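PDB 7KFL: myosin-17 from Arabidopsis thaliana, which is a plant class XI myosin motor whose globular tail is the cargo-binding domain, probably for transport along actin. Local coordinates for residues Q245-N256 with F376-P385. Numbering follows the deposited sequence.
Sequences QIFSFINVQLFN and FLLDDDSSIP
Asn256 and Leu378 pair at one end of a contact in which an extended loop segment runs along helix 236-260 of the helical globular tail. Residues 376-385 belong to the loop between helices 354-369 and 388-393, and residues 245-256 are part of the DIL domain. Helix side chains grip the loop backbone at three points. The Asn256 carboxamide pairs with both the backbone N and O of Leu378. Leu378 N meets a lone pair of Asn256 OD1 in the plane of the Asn256 carbonyl (2.9 Å). This bond is nearly straight, 173° at the hydrogen. Asn256 ND2 gives back to Leu378 O at 3.1 Å. A leucine in place of Asn256 would probably leave the backbone N and O of Leu378 without these mates and free this end of the loop to move. In the middle, Asp381 N donates to Ser248 OG (3.0 Å). At the far end Gln245, with CG anti to the carbonyl carbon (chi1 -71°) and the chain extended beyond it, carries NE2 to Ser383 O (2.7 Å), above the carbonyl plane. Gln245 NE2 also gives a weak bond to Asp381 OD2, while its OE1 is held by Arg171. Apolar contacts are few. Val252 CG2 packs on Leu378 CB, and Leu378 CD1 comes obliquely to Phe255 CD2 (3.3 Å). Two polar groups lie beside apolar ones. Asn251 ND2 touches Leu378 CD1, its OD1 being taken by Ile302 N. Asp380 OD2 sits at the Phe249 ring edge, 3.6 Å from CD1. Within the loop, Asp381 forms an Asx turn: OD1 accepts from Ser383 N and, through its syn lone pair, from Ser383 OG at 2.6 Å.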
loop_
_atom_site.group_PDB
_atom_site.type_symbol
_atom_site.label_atom_id
_atom_site.label_comp_id
_atom_site.label_asym_id
_atom_site.label_seq_id
_atom_site.Cartn_x
_atom_site.Cartn_y
_atom_site.Cartn_z
ATOM N N GLN A 245 -3.204 1.296 1.862
ATOM C CA GLN A 245 -2.157 1.400 2.917
ATOM C C GLN A 245 -1.471 2.772 2.847
ATOM O O GLN A 245 -1.039 3.262 3.905
ATOM C CB GLN A 245 -1.142 0.260 2.789
ATOM C CG GLN A 245 -1.703 -1.097 3.191
ATOM C CD GLN A 245 -0.633 -2.087 3.588
ATOM O OE1 GLN A 245 0.477 -2.083 3.056
ATOM N NE2 GLN A 245 -0.964 -2.956 4.529
ATOM N N ILE A 246 -1.371 3.369 1.656
ATOM C CA ILE A 246 -0.710 4.692 1.434
ATOM C C ILE A 246 -1.643 5.818 1.900
ATOM O O ILE A 246 -1.135 6.789 2.492
ATOM C CB ILE A 246 -0.287 4.851 -0.040
ATOM C CG1 ILE A 246 0.901 3.947 -0.377
ATOM C CG2 ILE A 246 0.007 6.307 -0.378
ATOM C CD1 ILE A 246 2.230 4.460 0.131
ATOM N N PHE A 247 -2.948 5.711 1.628
ATOM C CA PHE A 247 -3.967 6.703 2.064
ATOM C C PHE A 247 -4.096 6.647 3.591
ATOM O O PHE A 247 -4.292 7.713 4.214
ATOM C CB PHE A 247 -5.297 6.492 1.334
ATOM C CG PHE A 247 -5.426 7.286 0.057
ATOM C CD1 PHE A 247 -4.524 7.109 -0.982
ATOM C CD2 PHE A 247 -6.443 8.215 -0.107
ATOM C CE1 PHE A 247 -4.639 7.839 -2.155
ATOM C CE2 PHE A 247 -6.558 8.944 -1.282
ATOM C CZ PHE A 247 -5.656 8.756 -2.303
ATOM N N SER A 248 -3.968 5.449 4.170
ATOM C CA SER A 248 -3.786 5.218 5.629
ATOM C C SER A 248 -2.665 6.127 6.153
ATOM O O SER A 248 -2.910 6.869 7.120
ATOM C CB SER A 248 -3.511 3.762 5.925
ATOM O OG SER A 248 -2.569 3.617 6.977
ATOM N N PHE A 249 -1.492 6.084 5.516
ATOM C CA PHE A 249 -0.299 6.909 5.851
ATOM C C PHE A 249 -0.651 8.402 5.762
ATOM O O PHE A 249 -0.309 9.156 6.693
ATOM C CB PHE A 249 0.872 6.532 4.938
ATOM C CG PHE A 249 2.045 7.476 4.973
ATOM C CD1 PHE A 249 2.951 7.444 6.022
ATOM C CD2 PHE A 249 2.255 8.383 3.946
ATOM C CE1 PHE A 249 4.037 8.306 6.049
ATOM C CE2 PHE A 249 3.341 9.247 3.976
ATOM C CZ PHE A 249 4.231 9.205 5.025
ATOM N N ILE A 250 -1.311 8.819 4.678
ATOM C CA ILE A 250 -1.721 10.239 4.445
ATOM C C ILE A 250 -2.662 10.667 5.575
ATOM O O ILE A 250 -2.428 11.740 6.169
ATOM C CB ILE A 250 -2.361 10.415 3.052
ATOM C CG1 ILE A 250 -1.299 10.380 1.948
ATOM C CG2 ILE A 250 -3.195 11.688 2.986
ATOM C CD1 ILE A 250 -1.857 10.174 0.559
ATOM N N ASN A 251 -3.681 9.851 5.854
ATOM C CA ASN A 251 -4.702 10.095 6.907
ATOM C C ASN A 251 -4.008 10.356 8.248
ATOM O O ASN A 251 -4.437 11.274 8.963
ATOM C CB ASN A 251 -5.663 8.914 7.044
ATOM C CG ASN A 251 -6.680 9.134 8.141
ATOM O OD1 ASN A 251 -7.566 9.972 8.009
ATOM N ND2 ASN A 251 -6.547 8.395 9.230
ATOM N N VAL A 252 -2.984 9.556 8.559
ATOM C CA VAL A 252 -2.208 9.592 9.833
ATOM C C VAL A 252 -1.428 10.908 9.907
ATOM O O VAL A 252 -1.560 11.610 10.920
ATOM C CB VAL A 252 -1.277 8.367 9.934
ATOM C CG1 VAL A 252 -0.201 8.532 10.998
ATOM C CG2 VAL A 252 -2.073 7.095 10.172
ATOM N N GLN A 253 -0.648 11.223 8.870
ATOM C CA GLN A 253 0.263 12.400 8.828
ATOM C C GLN A 253 -0.541 13.694 9.012
ATOM O O GLN A 253 -0.096 14.554 9.796
ATOM C CB GLN A 253 1.045 12.415 7.513
ATOM C CG GLN A 253 2.066 11.292 7.403
ATOM C CD GLN A 253 3.117 11.388 8.479
ATOM O OE1 GLN A 253 3.690 12.449 8.720
ATOM N NE2 GLN A 253 3.378 10.276 9.146
ATOM N N LEU A 254 -1.682 13.816 8.325
ATOM C CA LEU A 254 -2.526 15.041 8.321
ATOM C C LEU A 254 -3.313 15.146 9.629
ATOM O O LEU A 254 -3.347 16.253 10.203
ATOM C CB LEU A 254 -3.472 15.011 7.116
ATOM C CG LEU A 254 -2.800 15.106 5.747
ATOM C CD1 LEU A 254 -3.836 15.020 4.634
ATOM C CD2 LEU A 254 -1.983 16.384 5.620
ATOM N N PHE A 255 -3.934 14.052 10.080
ATOM C CA PHE A 255 -4.772 14.035 11.307
ATOM C C PHE A 255 -3.898 14.262 12.547
ATOM O O PHE A 255 -4.362 14.944 13.474
ATOM C CB PHE A 255 -5.557 12.731 11.444
ATOM C CG PHE A 255 -6.453 12.705 12.655
ATOM C CD1 PHE A 255 -7.681 13.347 12.640
ATOM C CD2 PHE A 255 -6.050 12.080 13.823
ATOM C CE1 PHE A 255 -8.498 13.336 13.760
ATOM C CE2 PHE A 255 -6.870 12.067 14.940
ATOM C CZ PHE A 255 -8.090 12.698 14.907
ATOM N N ASN A 256 -2.689 13.697 12.574
ATOM C CA ASN A 256 -1.758 13.821 13.727
ATOM C C ASN A 256 -1.300 15.278 13.871
ATOM O O ASN A 256 -1.097 15.708 15.018
ATOM C CB ASN A 256 -0.571 12.860 13.621
ATOM C CG ASN A 256 -0.933 11.426 13.950
ATOM O OD1 ASN A 256 -2.025 11.144 14.438
ATOM N ND2 ASN A 256 -0.016 10.511 13.689
ATOM N N PHE A 376 -5.792 8.430 20.441
ATOM C CA PHE A 376 -5.350 9.841 20.292
ATOM C C PHE A 376 -4.622 9.970 18.948
ATOM O O PHE A 376 -5.315 10.164 17.930
ATOM C CB PHE A 376 -4.537 10.288 21.510
ATOM C CG PHE A 376 -4.240 11.767 21.540
ATOM C CD1 PHE A 376 -5.272 12.693 21.547
ATOM C CD2 PHE A 376 -2.934 12.236 21.564
ATOM C CE1 PHE A 376 -5.005 14.052 21.576
ATOM C CE2 PHE A 376 -2.668 13.598 21.591
ATOM C CZ PHE A 376 -3.705 14.503 21.598
ATOM N N LEU A 377 -3.292 9.837 18.933
ATOM C CA LEU A 377 -2.488 9.802 17.684
ATOM C C LEU A 377 -2.846 8.534 16.903
ATOM O O LEU A 377 -3.163 7.516 17.541
ATOM C CB LEU A 377 -0.994 9.843 18.024
ATOM C CG LEU A 377 -0.500 11.135 18.672
ATOM C CD1 LEU A 377 0.980 11.044 18.999
ATOM C CD2 LEU A 377 -0.763 12.336 17.781
ATOM N N LEU A 378 -2.823 8.614 15.570
ATOM C CA LEU A 378 -3.082 7.468 14.659
ATOM C C LEU A 378 -1.749 6.835 14.251
ATOM O O LEU A 378 -0.702 7.514 14.340
ATOM C CB LEU A 378 -3.857 7.954 13.430
ATOM C CG LEU A 378 -5.207 8.614 13.704
ATOM C CD1 LEU A 378 -5.842 9.091 12.409
ATOM C CD2 LEU A 378 -6.147 7.668 14.429
ATOM N N ASP A 379 -1.801 5.572 13.828
ATOM C CA ASP A 379 -0.655 4.834 13.239
ATOM C C ASP A 379 -1.106 4.262 11.894
ATOM O O ASP A 379 -2.262 3.802 11.806
ATOM C CB ASP A 379 -0.149 3.745 14.187
ATOM C CG ASP A 379 1.352 3.528 14.119
ATOM O OD1 ASP A 379 1.956 3.913 13.094
ATOM O OD2 ASP A 379 1.908 2.982 15.096
ATOM N N ASP A 380 -0.229 4.311 10.889
ATOM C CA ASP A 380 -0.502 3.797 9.520
ATOM C C ASP A 380 -0.489 2.264 9.546
ATOM O O ASP A 380 -0.085 1.688 10.576
ATOM C CB ASP A 380 0.503 4.349 8.501
ATOM C CG ASP A 380 1.960 4.044 8.815
ATOM O OD1 ASP A 380 2.240 2.938 9.328
ATOM O OD2 ASP A 380 2.806 4.920 8.547
ATOM N N ASP A 381 -0.907 1.645 8.441
ATOM C CA ASP A 381 -0.885 0.174 8.231
ATOM C C ASP A 381 0.397 -0.186 7.472
ATOM O O ASP A 381 0.443 0.052 6.249
ATOM C CB ASP A 381 -2.141 -0.287 7.486
ATOM C CG ASP A 381 -2.292 -1.793 7.394
ATOM O OD1 ASP A 381 -1.523 -2.503 8.077
ATOM O OD2 ASP A 381 -3.181 -2.246 6.641
ATOM N N SER A 382 1.402 -0.717 8.176
ATOM C CA SER A 382 2.693 -1.174 7.598
ATOM C C SER A 382 2.731 -2.708 7.560
ATOM O O SER A 382 3.811 -3.263 7.282
ATOM C CB SER A 382 3.869 -0.604 8.356
ATOM O OG SER A 382 4.140 -1.361 9.528
ATOM N N SER A 383 1.590 -3.357 7.814
ATOM C CA SER A 383 1.415 -4.832 7.765
ATOM C C SER A 383 1.352 -5.300 6.307
ATOM O O SER A 383 1.130 -4.454 5.427
ATOM C CB SER A 383 0.175 -5.249 8.516
ATOM O OG SER A 383 -0.991 -5.007 7.739
ATOM N N ILE A 384 1.550 -6.601 6.070
ATOM C CA ILE A 384 1.230 -7.283 4.780
ATOM C C ILE A 384 -0.263 -7.605 4.811
ATOM O O ILE A 384 -0.702 -8.424 5.616
ATOM C CB ILE A 384 2.120 -8.528 4.564
ATOM C CG1 ILE A 384 3.460 -8.169 3.910
ATOM C CG2 ILE A 384 1.400 -9.598 3.753
ATOM C CD1 ILE A 384 4.234 -7.069 4.603
ATOM N N PRO A 385 -1.098 -6.939 3.979
ATOM C CA PRO A 385 -2.550 -7.085 4.067
ATOM C C PRO A 385 -3.158 -8.188 3.185
ATOM O O PRO A 385 -4.334 -8.095 2.878
ATOM C CB PRO A 385 -2.994 -5.698 3.584
ATOM C CG PRO A 385 -2.016 -5.386 2.473
ATOM C CD PRO A 385 -0.699 -5.972 2.943
#